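Local coordinates for nickel-dependent hydrogenase large subunit (Allochromatium vinosum, PDB 3MYR), which forms the large, nickel-iron subunit of a membrane-bound [NiFe] hydrogenase, which oxidises molecular hydrogen and passes the electrons to an acceptor, at residues R178-A183 with A265-D270; W172-Y177 with P542-R547; V57-G62 with G209-H214. All coordinates share one frame; numbering follows the deposited sequence.

Contact 1: R178-A183 with A265-D270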
loop_
_atom_site.group_PDB
_atom_site.type_symbol
_atom_site.label_atom_id
_atom_site.label_comp_id
_atom_site.label_asym_id
_atom_site.label_seq_id
_atom_site.Cartn_x
_atom_site.Cartn_y
_atom_site.Cartn_z
ATOM N N ARG B 178 7.408 -19.299 -19.900
ATOM C CA ARG B 178 8.063 -20.590 -20.071
ATOM C C ARG B 178 7.384 -21.753 -19.323
ATOM O O ARG B 178 7.732 -22.917 -19.564
ATOM C CB ARG B 178 9.550 -20.505 -19.663
ATOM C CG ARG B 178 10.438 -19.341 -20.298
ATOM C CD ARG B 178 11.845 -19.651 -19.787
ATOM N NE ARG B 178 12.835 -18.638 -19.356
ATOM C CZ ARG B 178 13.257 -17.718 -20.152
ATOM N NH1 ARG B 178 14.182 -16.848 -19.784
ATOM N NH2 ARG B 178 12.629 -17.616 -21.324
ATOM N N LEU B 179 6.504 -21.455 -18.358
ATOM C CA LEU B 179 5.822 -22.527 -17.580
ATOM C C LEU B 179 4.976 -23.454 -18.450
ATOM O O LEU B 179 4.271 -23.000 -19.348
ATOM C CB LEU B 179 4.938 -21.942 -16.439
ATOM C CG LEU B 179 5.577 -20.983 -15.449
ATOM C CD1 LEU B 179 4.475 -20.499 -14.398
ATOM C CD2 LEU B 179 6.762 -21.640 -14.745
ATOM N N PRO B 180 4.941 -24.731 -18.112
ATOM C CA PRO B 180 3.971 -25.645 -18.752
ATOM C C PRO B 180 2.512 -25.263 -18.358
ATOM O O PRO B 180 2.287 -24.626 -17.322
ATOM C CB PRO B 180 4.326 -27.038 -18.156
ATOM C CG PRO B 180 4.887 -26.701 -16.765
ATOM C CD PRO B 180 5.632 -25.339 -16.956
ATOM N N PRO B 181 1.529 -25.608 -19.219
ATOM C CA PRO B 181 0.087 -25.354 -18.915
ATOM C C PRO B 181 -0.307 -25.689 -17.465
ATOM O O PRO B 181 -0.965 -24.863 -16.815
ATOM C CB PRO B 181 -0.636 -26.295 -19.862
ATOM C CG PRO B 181 0.294 -26.297 -21.171
ATOM C CD PRO B 181 1.744 -26.308 -20.510
ATOM N N GLU B 182 0.130 -26.860 -16.960
ATOM C CA GLU B 182 -0.135 -27.297 -15.568
ATOM C C GLU B 182 0.333 -26.292 -14.515
ATOM O O GLU B 182 -0.377 -26.035 -13.538
ATOM C CB GLU B 182 0.538 -28.672 -15.298
ATOM C CG GLU B 182 -0.159 -29.817 -16.032
ATOM C CD GLU B 182 -0.019 -29.725 -17.601
ATOM O OE1 GLU B 182 -1.014 -30.191 -18.312
ATOM O OE2 GLU B 182 1.060 -29.141 -18.081
ATOM N N ALA B 183 1.555 -25.757 -14.658
ATOM C CA ALA B 183 2.032 -24.817 -13.672
ATOM C C ALA B 183 1.213 -23.522 -13.782
ATOM O O ALA B 183 0.945 -22.854 -12.776
ATOM C CB ALA B 183 3.567 -24.526 -13.873
ATOM N N ALA B 265 10.470 -20.216 -9.957
ATOM C CA ALA B 265 11.856 -19.789 -10.136
ATOM C C ALA B 265 12.701 -20.762 -10.988
ATOM O O ALA B 265 13.622 -20.337 -11.706
ATOM C CB ALA B 265 12.520 -19.616 -8.744
ATOM N N GLY B 266 12.464 -22.073 -10.844
ATOM C CA GLY B 266 13.241 -23.095 -11.523
ATOM C C GLY B 266 13.199 -22.910 -13.045
ATOM O O GLY B 266 14.114 -23.367 -13.745
ATOM N N PHE B 267 12.150 -22.256 -13.579
ATOM C CA PHE B 267 12.022 -22.037 -15.038
ATOM C C PHE B 267 12.602 -20.681 -15.483
ATOM O O PHE B 267 12.608 -20.376 -16.657
ATOM C CB PHE B 267 10.534 -22.141 -15.469
ATOM C CG PHE B 267 9.989 -23.586 -15.437
ATOM C CD1 PHE B 267 9.475 -24.124 -14.267
ATOM C CD2 PHE B 267 10.016 -24.390 -16.592
ATOM C CE1 PHE B 267 8.977 -25.448 -14.242
ATOM C CE2 PHE B 267 9.534 -25.739 -16.562
ATOM C CZ PHE B 267 9.035 -26.239 -15.392
ATOM N N TYR B 268 13.093 -19.882 -14.544
ATOM C CA TYR B 268 13.508 -18.511 -14.846
ATOM C C TYR B 268 14.883 -18.134 -14.214
ATOM O O TYR B 268 15.107 -16.998 -13.798
ATOM C CB TYR B 268 12.420 -17.555 -14.322
ATOM C CG TYR B 268 11.132 -17.631 -15.144
ATOM C CD1 TYR B 268 9.986 -18.188 -14.600
ATOM C CD2 TYR B 268 11.097 -17.192 -16.485
ATOM C CE1 TYR B 268 8.821 -18.259 -15.342
ATOM C CE2 TYR B 268 9.939 -17.273 -17.244
ATOM C CZ TYR B 268 8.796 -17.780 -16.659
ATOM O OH TYR B 268 7.580 -17.809 -17.341
ATOM N N LYS B 269 15.791 -19.096 -14.193
ATOM C CA LYS B 269 17.008 -19.032 -13.433
ATOM C C LYS B 269 17.891 -17.981 -14.068
ATOM O O LYS B 269 18.656 -17.339 -13.348
ATOM C CB LYS B 269 17.739 -20.385 -13.469
ATOM C CG LYS B 269 17.146 -21.443 -12.476
ATOM C CD LYS B 269 17.827 -22.821 -12.795
ATOM C CE LYS B 269 17.233 -23.930 -11.973
ATOM N NZ LYS B 269 18.113 -25.152 -11.948
ATOM N N ASP B 270 17.764 -17.766 -15.380
ATOM C CA ASP B 270 18.520 -16.677 -16.042
ATOM C C ASP B 270 18.082 -15.261 -15.525
ATOM O O ASP B 270 18.843 -14.284 -15.643
ATOM C CB ASP B 270 18.383 -16.733 -17.577
ATOM C CG ASP B 270 16.928 -16.627 -18.027
ATOM O OD1 ASP B 270 16.582 -15.719 -18.823
ATOM O OD2 ASP B 270 16.089 -17.418 -17.524
#

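Contact 2: W172-Y177 with P542-R547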
loop_
_atom_site.group_PDB
_atom_site.type_symbol
_atom_site.label_atom_id
_atom_site.label_comp_id
_atom_site.label_asym_id
_atom_site.label_seq_id
_atom_site.Cartn_x
_atom_site.Cartn_y
_atom_site.Cartn_z
ATOM N N TRP B 172 -0.119 -12.673 -23.477
ATOM C CA TRP B 172 -0.204 -14.138 -23.496
ATOM C C TRP B 172 0.522 -14.709 -24.752
ATOM O O TRP B 172 0.364 -14.198 -25.873
ATOM C CB TRP B 172 -1.682 -14.569 -23.495
ATOM C CG TRP B 172 -2.504 -13.720 -22.538
ATOM C CD1 TRP B 172 -3.612 -12.966 -22.861
ATOM C CD2 TRP B 172 -2.258 -13.494 -21.137
ATOM N NE1 TRP B 172 -4.052 -12.293 -21.752
ATOM C CE2 TRP B 172 -3.241 -12.571 -20.688
ATOM C CE3 TRP B 172 -1.282 -13.945 -20.232
ATOM C CZ2 TRP B 172 -3.311 -12.114 -19.345
ATOM C CZ3 TRP B 172 -1.310 -13.465 -18.895
ATOM C CH2 TRP B 172 -2.339 -12.578 -18.459
ATOM N N GLY B 173 1.273 -15.793 -24.578
ATOM C CA GLY B 173 1.940 -16.446 -25.750
ATOM C C GLY B 173 3.286 -15.781 -26.062
ATOM O O GLY B 173 4.033 -16.259 -26.932
ATOM N N HIS B 174 3.652 -14.730 -25.322
ATOM C CA HIS B 174 4.994 -14.123 -25.498
ATOM C C HIS B 174 6.055 -15.213 -25.155
ATOM O O HIS B 174 5.822 -16.048 -24.233
ATOM C CB HIS B 174 5.139 -12.942 -24.527
ATOM C CG HIS B 174 6.363 -12.097 -24.761
ATOM N ND1 HIS B 174 7.630 -12.496 -24.383
ATOM C CD2 HIS B 174 6.490 -10.821 -25.209
ATOM C CE1 HIS B 174 8.498 -11.547 -24.681
ATOM N NE2 HIS B 174 7.823 -10.499 -25.124
ATOM N N PRO B 175 7.200 -15.227 -25.899
ATOM C CA PRO B 175 8.209 -16.285 -25.716
ATOM C C PRO B 175 8.874 -16.208 -24.331
ATOM O O PRO B 175 9.409 -17.216 -23.867
ATOM C CB PRO B 175 9.233 -16.013 -26.855
ATOM C CG PRO B 175 8.983 -14.532 -27.239
ATOM C CD PRO B 175 7.470 -14.427 -27.118
ATOM N N ALA B 176 8.753 -15.066 -23.636
ATOM C CA ALA B 176 9.281 -14.958 -22.264
ATOM C C ALA B 176 8.512 -15.871 -21.286
ATOM O O ALA B 176 8.977 -16.193 -20.175
ATOM C CB ALA B 176 9.253 -13.472 -21.782
ATOM N N TYR B 177 7.300 -16.266 -21.673
ATOM C CA TYR B 177 6.523 -17.202 -20.792
ATOM C C TYR B 177 6.991 -18.636 -20.975
ATOM O O TYR B 177 7.020 -19.120 -22.095
ATOM C CB TYR B 177 5.015 -17.117 -21.067
ATOM C CG TYR B 177 4.332 -15.861 -20.574
ATOM C CD1 TYR B 177 3.710 -15.000 -21.477
ATOM C CD2 TYR B 177 4.197 -15.607 -19.180
ATOM C CE1 TYR B 177 2.993 -13.870 -21.021
ATOM C CE2 TYR B 177 3.479 -14.529 -18.696
ATOM C CZ TYR B 177 2.870 -13.654 -19.633
ATOM O OH TYR B 177 2.217 -12.553 -19.144
ATOM N N PRO B 542 6.397 -5.150 -23.436
ATOM C CA PRO B 542 7.666 -5.074 -22.700
ATOM C C PRO B 542 7.615 -5.891 -21.379
ATOM O O PRO B 542 7.873 -5.377 -20.302
ATOM C CB PRO B 542 7.762 -3.571 -22.424
ATOM C CG PRO B 542 6.301 -3.260 -22.017
ATOM C CD PRO B 542 5.550 -3.956 -23.172
ATOM N N ILE B 543 7.256 -7.167 -21.472
ATOM C CA ILE B 543 7.192 -8.006 -20.313
ATOM C C ILE B 543 8.534 -8.051 -19.540
ATOM O O ILE B 543 8.535 -8.201 -18.344
ATOM C CB ILE B 543 6.732 -9.374 -20.742
ATOM C CG1 ILE B 543 6.338 -10.251 -19.548
ATOM C CG2 ILE B 543 7.781 -10.028 -21.606
ATOM C CD1 ILE B 543 5.425 -11.451 -19.965
ATOM N N GLU B 544 9.667 -7.815 -20.208
ATOM C CA GLU B 544 10.926 -7.918 -19.491
ATOM C C GLU B 544 11.115 -6.732 -18.577
ATOM O O GLU B 544 11.729 -6.842 -17.535
ATOM C CB GLU B 544 12.116 -7.990 -20.453
ATOM C CG GLU B 544 12.086 -9.199 -21.469
ATOM C CD GLU B 544 11.380 -8.891 -22.803
ATOM O OE1 GLU B 544 11.675 -9.574 -23.811
ATOM O OE2 GLU B 544 10.508 -7.993 -22.879
ATOM N N ILE B 545 10.618 -5.572 -18.974
ATOM C CA ILE B 545 10.671 -4.404 -18.106
ATOM C C ILE B 545 9.793 -4.657 -16.861
ATOM O O ILE B 545 10.235 -4.447 -15.718
ATOM C CB ILE B 545 10.236 -3.146 -18.883
ATOM C CG1 ILE B 545 11.394 -2.683 -19.768
ATOM C CG2 ILE B 545 9.818 -2.006 -17.893
ATOM C CD1 ILE B 545 11.011 -1.447 -20.719
ATOM N N LEU B 546 8.579 -5.159 -17.096
ATOM C CA LEU B 546 7.627 -5.358 -16.038
ATOM C C LEU B 546 8.183 -6.359 -15.031
ATOM O O LEU B 546 8.025 -6.175 -13.855
ATOM C CB LEU B 546 6.283 -5.856 -16.606
ATOM C CG LEU B 546 5.557 -4.892 -17.576
ATOM C CD1 LEU B 546 4.211 -5.510 -17.995
ATOM C CD2 LEU B 546 5.332 -3.540 -16.974
ATOM N N ARG B 547 8.777 -7.453 -15.497
ATOM C CA ARG B 547 9.250 -8.456 -14.532
ATOM C C ARG B 547 10.184 -7.838 -13.507
ATOM O O ARG B 547 10.057 -8.117 -12.339
ATOM C CB ARG B 547 10.006 -9.591 -15.266
ATOM C CG ARG B 547 9.100 -10.570 -15.857
ATOM C CD ARG B 547 9.834 -11.595 -16.739
ATOM N NE ARG B 547 8.854 -12.510 -17.258
ATOM C CZ ARG B 547 9.099 -13.648 -17.891
ATOM N NH1 ARG B 547 10.337 -14.012 -18.203
ATOM N NH2 ARG B 547 8.077 -14.390 -18.261
HETATM O O HOH W 1 9.219 -7.976 -25.180
#

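Contact 3: V57-G62 with G209-H214. With SF4 (iron/sulfur cluster), chain I.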
loop_
_atom_site.group_PDB
_atom_site.type_symbol
_atom_site.label_atom_id
_atom_site.label_comp_id
_atom_site.label_asym_id
_atom_site.label_seq_id
_atom_site.Cartn_x
_atom_site.Cartn_y
_atom_site.Cartn_z
ATOM N N VAL B 57 -0.400 10.806 7.514
ATOM C CA VAL B 57 0.610 10.135 6.688
ATOM C C VAL B 57 0.301 8.639 6.468
ATOM O O VAL B 57 0.757 8.036 5.504
ATOM C CB VAL B 57 2.030 10.297 7.221
ATOM C CG1 VAL B 57 2.376 11.772 7.212
ATOM C CG2 VAL B 57 2.138 9.766 8.690
ATOM N N GLN B 58 -0.541 8.051 7.293
ATOM C CA GLN B 58 -0.989 6.742 6.915
ATOM C C GLN B 58 -1.619 6.738 5.515
ATOM O O GLN B 58 -1.450 5.763 4.746
ATOM C CB GLN B 58 -1.956 6.152 7.938
ATOM C CG GLN B 58 -2.204 4.653 7.590
ATOM C CD GLN B 58 -2.978 3.875 8.650
ATOM O OE1 GLN B 58 -3.874 4.407 9.355
ATOM N NE2 GLN B 58 -2.679 2.603 8.727
ATOM N N ARG B 59 -2.349 7.806 5.198
ATOM C CA ARG B 59 -3.004 7.972 3.895
ATOM C C ARG B 59 -2.029 8.351 2.776
ATOM O O ARG B 59 -2.443 8.531 1.638
ATOM C CB ARG B 59 -4.176 8.984 3.977
ATOM C CG ARG B 59 -5.498 8.303 4.418
ATOM C CD ARG B 59 -5.429 7.702 5.873
ATOM N NE ARG B 59 -6.780 7.423 6.362
ATOM C CZ ARG B 59 -7.071 7.110 7.619
ATOM N NH1 ARG B 59 -6.130 7.253 8.562
ATOM N NH2 ARG B 59 -8.312 6.684 7.947
ATOM N N ILE B 60 -0.738 8.393 3.070
ATOM C CA ILE B 60 0.230 8.294 1.977
ATOM C C ILE B 60 -0.079 7.070 1.125
ATOM O O ILE B 60 0.052 7.098 -0.106
ATOM C CB ILE B 60 1.690 8.254 2.532
ATOM C CG1 ILE B 60 2.017 9.701 2.972
ATOM C CG2 ILE B 60 2.686 7.714 1.431
ATOM C CD1 ILE B 60 3.438 9.791 3.770
ATOM N N CYS B 61 -0.472 5.965 1.760
ATOM C CA CYS B 61 -0.613 4.751 0.966
ATOM C C CYS B 61 -1.428 3.702 1.657
ATOM O O CYS B 61 -1.210 3.430 2.813
ATOM C CB CYS B 61 0.745 4.176 0.547
ATOM S SG CYS B 61 0.516 2.840 -0.688
ATOM N N GLY B 62 -2.408 3.156 0.952
ATOM C CA GLY B 62 -3.241 2.138 1.532
ATOM C C GLY B 62 -2.863 0.712 1.154
ATOM O O GLY B 62 -3.544 -0.249 1.561
ATOM N N GLY B 209 -6.798 -2.726 15.433
ATOM C CA GLY B 209 -6.700 -1.391 14.898
ATOM C C GLY B 209 -8.042 -0.869 14.447
ATOM O O GLY B 209 -8.092 0.223 13.901
ATOM N N GLY B 210 -9.114 -1.694 14.568
ATOM C CA GLY B 210 -10.463 -1.201 14.252
ATOM C C GLY B 210 -10.878 -1.425 12.800
ATOM O O GLY B 210 -12.048 -1.595 12.529
ATOM N N LYS B 211 -9.911 -1.469 11.863
ATOM C CA LYS B 211 -10.286 -1.561 10.456
ATOM C C LYS B 211 -9.093 -1.849 9.629
ATOM O O LYS B 211 -7.985 -1.541 10.024
ATOM C CB LYS B 211 -10.934 -0.255 9.959
ATOM C CG LYS B 211 -10.081 0.934 10.251
ATOM C CD LYS B 211 -10.799 2.222 9.934
ATOM C CE LYS B 211 -10.614 2.516 8.435
ATOM N NZ LYS B 211 -10.474 3.913 8.126
ATOM N N ASN B 212 -9.325 -2.371 8.427
ATOM C CA ASN B 212 -8.248 -2.497 7.441
ATOM C C ASN B 212 -8.923 -2.400 6.083
ATOM O O ASN B 212 -9.856 -3.137 5.857
ATOM C CB ASN B 212 -7.539 -3.905 7.562
ATOM C CG ASN B 212 -6.452 -4.116 6.455
ATOM O OD1 ASN B 212 -5.213 -4.153 6.717
ATOM N ND2 ASN B 212 -6.898 -4.207 5.238
ATOM N N PRO B 213 -8.446 -1.527 5.192
ATOM C CA PRO B 213 -7.225 -0.704 5.378
ATOM C C PRO B 213 -7.314 0.432 6.441
ATOM O O PRO B 213 -8.411 0.834 6.876
ATOM C CB PRO B 213 -6.990 -0.084 3.971
ATOM C CG PRO B 213 -7.781 -1.066 2.966
ATOM C CD PRO B 213 -9.001 -1.362 3.825
ATOM N N HIS B 214 -6.136 0.978 6.753
ATOM C CA HIS B 214 -5.971 2.119 7.574
ATOM C C HIS B 214 -6.356 1.944 9.051
ATOM O O HIS B 214 -7.155 2.715 9.590
ATOM C CB HIS B 214 -6.599 3.352 6.854
ATOM C CG HIS B 214 -5.801 3.782 5.656
ATOM N ND1 HIS B 214 -6.313 4.518 4.609
ATOM C CD2 HIS B 214 -4.522 3.496 5.318
ATOM C CE1 HIS B 214 -5.378 4.697 3.695
ATOM N NE2 HIS B 214 -4.269 4.111 4.123
HETATM FE FE1 SF4 I . -8.621 7.631 2.011
HETATM FE FE2 SF4 I . -9.500 6.319 -0.291
HETATM FE FE3 SF4 I . -8.598 8.994 -0.394
HETATM FE FE4 SF4 I . -6.927 6.584 0.185
HETATM S S1 SF4 I . -8.010 7.263 -1.882
HETATM S S2 SF4 I . -6.862 8.674 1.003
HETATM S S3 SF4 I . -8.360 5.476 1.570
HETATM S S4 SF4 I . -10.392 8.226 0.742
HETATM O O HOH W 2 -10.451 5.896 9.542
HETATM O O HOH W 3 -7.278 5.366 10.522
#

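Contact 1: R178-A183 with A265-D270
Arg178 crosses the ring of Tyr268 obliquely and meets Asp270 tip to tip. The closely packed part is around the Tyr268 ring, which is buried. Arg178 CG stands 3.7 Å from Tyr268 CE2, and the guanidinium and ring planes are 30° apart. At the end of the ring the backbone N of Arg178 gives a hydrogen bond to Tyr268 OH, 3.0 Å long and fairly straight at 160°. The same hydroxyl also pairs with the carbonyl of Trp116, so two bonds grip it. Leu179 adds the apolar filling. Its CG is anti to its own carbonyl carbon (chi1 -54°), and from there CD2 reaches both aromatic residues, 3.7 Å from Phe267 CD1 and 4.0 Å from Tyr268 CE1.

The outer side is looser and lies near solvent. Arg178 and Phe267 are both exposed. Pro180 CD rests over one face of the Phe267 ring in a CH-pi contact, 4.2 Å from the centroid. The bond from Arg178 NE to Phe267 O is weak and bent. The salt bridge is firmer: Arg178 NH1 is 2.8 Å from Asp270 OD1, and it also gives a hydrogen bond to OD2 on the syn side of the carboxylate. Asp270 has a second charged partner in Arg274.

In the fold, the contact joins the start of helix 181-201, with Pro180 as N-cap, to the chain following helix 236-265, where Ala265 to Tyr268 form a type I turn. It lies away from the metal sites. Helix 127-137 packs beside the first turn of helix 181-201, against Glu182 and Ala183.

Contact 2: W172-Y177 with P542-R547
Ile543 puts its two methyl ends against two aromatic rings of the 172-177 loop. CG2 sits over one face of the His174 ring, 3.6 Å from its centroid, and touches the methyl of Ala176 as well. CD1 lies over a face of the Tyr177 ring, set toward the rim, 3.4 Å from CZ. CG1 is anti to the backbone N (chi1 -167°), which sends CD1 to the tyrosine while CG2 faces the histidine.

Beside this apolar patch, Arg547 closes on the loop backbone. Its NH2 gives a hydrogen bond of 2.8 Å to Ala176 O, coming from above the carbonyl plane. NH1 adds a weak bond to the same oxygen. Ala176 CB lies over one face of the guanidinium, 3.8 Å from NH1.

The contact joins a loop turn to the first two turns of helix 543-551. His174 to Tyr177 form a type I beta turn, and Pro542 is the N-cap residue of the helix.

The second shell fixes these groups. The backbone N of Ala176 gives a nearly straight hydrogen bond to His174 ND1, 2.9 Å long and in the ring plane, which holds the imidazole at one rotation. On the other nitrogen, a water 2.9 Å from His174 NE2 also bonds to Glu544 OE2. Glu544 OE1 is held by the backbone N of Val537. Tyr177 OH pairs with the carbonyl of Leu114, and Arg547 NE with that of Asp115. Further out, Trp172 and Leu546 pack on Ala47 and Ser49 of the small subunit, respectively.

Contact 3: V57-G62 with G209-H214
The backbones come closest at Gly62 and Pro213, CA to CA 6.2 Å, where a cis peptide bond precedes Pro213 and His214 has positive phi. The His214 ring packs against segment 57-62. Arg59 CD lies over one face of it, 3.8 Å from the centroid, and Gln58 CG touches its CD2. His214 NE2 gives a weak hydrogen bond to Cys61 O. Its CE1 comes within 3.7 Å of S3 of the iron-sulfur cluster. Arg59 bends at chi2 (64°), with CG 3.7 Å from cluster S2 and the guanidinium stretched over His214 CB. Its NH2 lies close to the like charge of Lys211, NZ at 3.5 Å, and both bind the carbonyl of Cys147 of the small subunit, which probably eases their repulsion. A water links Arg59 NH1 to His214 O. An alanine at Arg59 would probably leave this face of His214 uncovered and take a donor from the Cys147 carbonyl of the small subunit. Cys61 SG is a ligand of the active-site nickel, so the arrangement is typical of the [NiFe] hydrogenase core, where the nickel-iron centre faces an iron-sulfur cluster across the subunit interface.

Contacts 1 and 2 are neighbours, with centres about 13 Å apart. They share the continuous run 172-183, which leads into helix 181-201. Tyr268 of contact 1 packs on Ala176 and Arg547 of contact 2, so 265-270 and 542-547 meet around that run. Contact 3 is remote, its centre about 36 Å from that of contact 1 and about 33 Å from that of contact 2. Along the chain the order is 57-62, 172-177, 178-183, 209-214, 265-270 and 542-547. Contact 3 therefore interleaves with both of the others. Helices 181-201 and 203-209 run from the shared segment to 209-214. One helical region thus joins peripheral packing to the metal-bearing subunit interface.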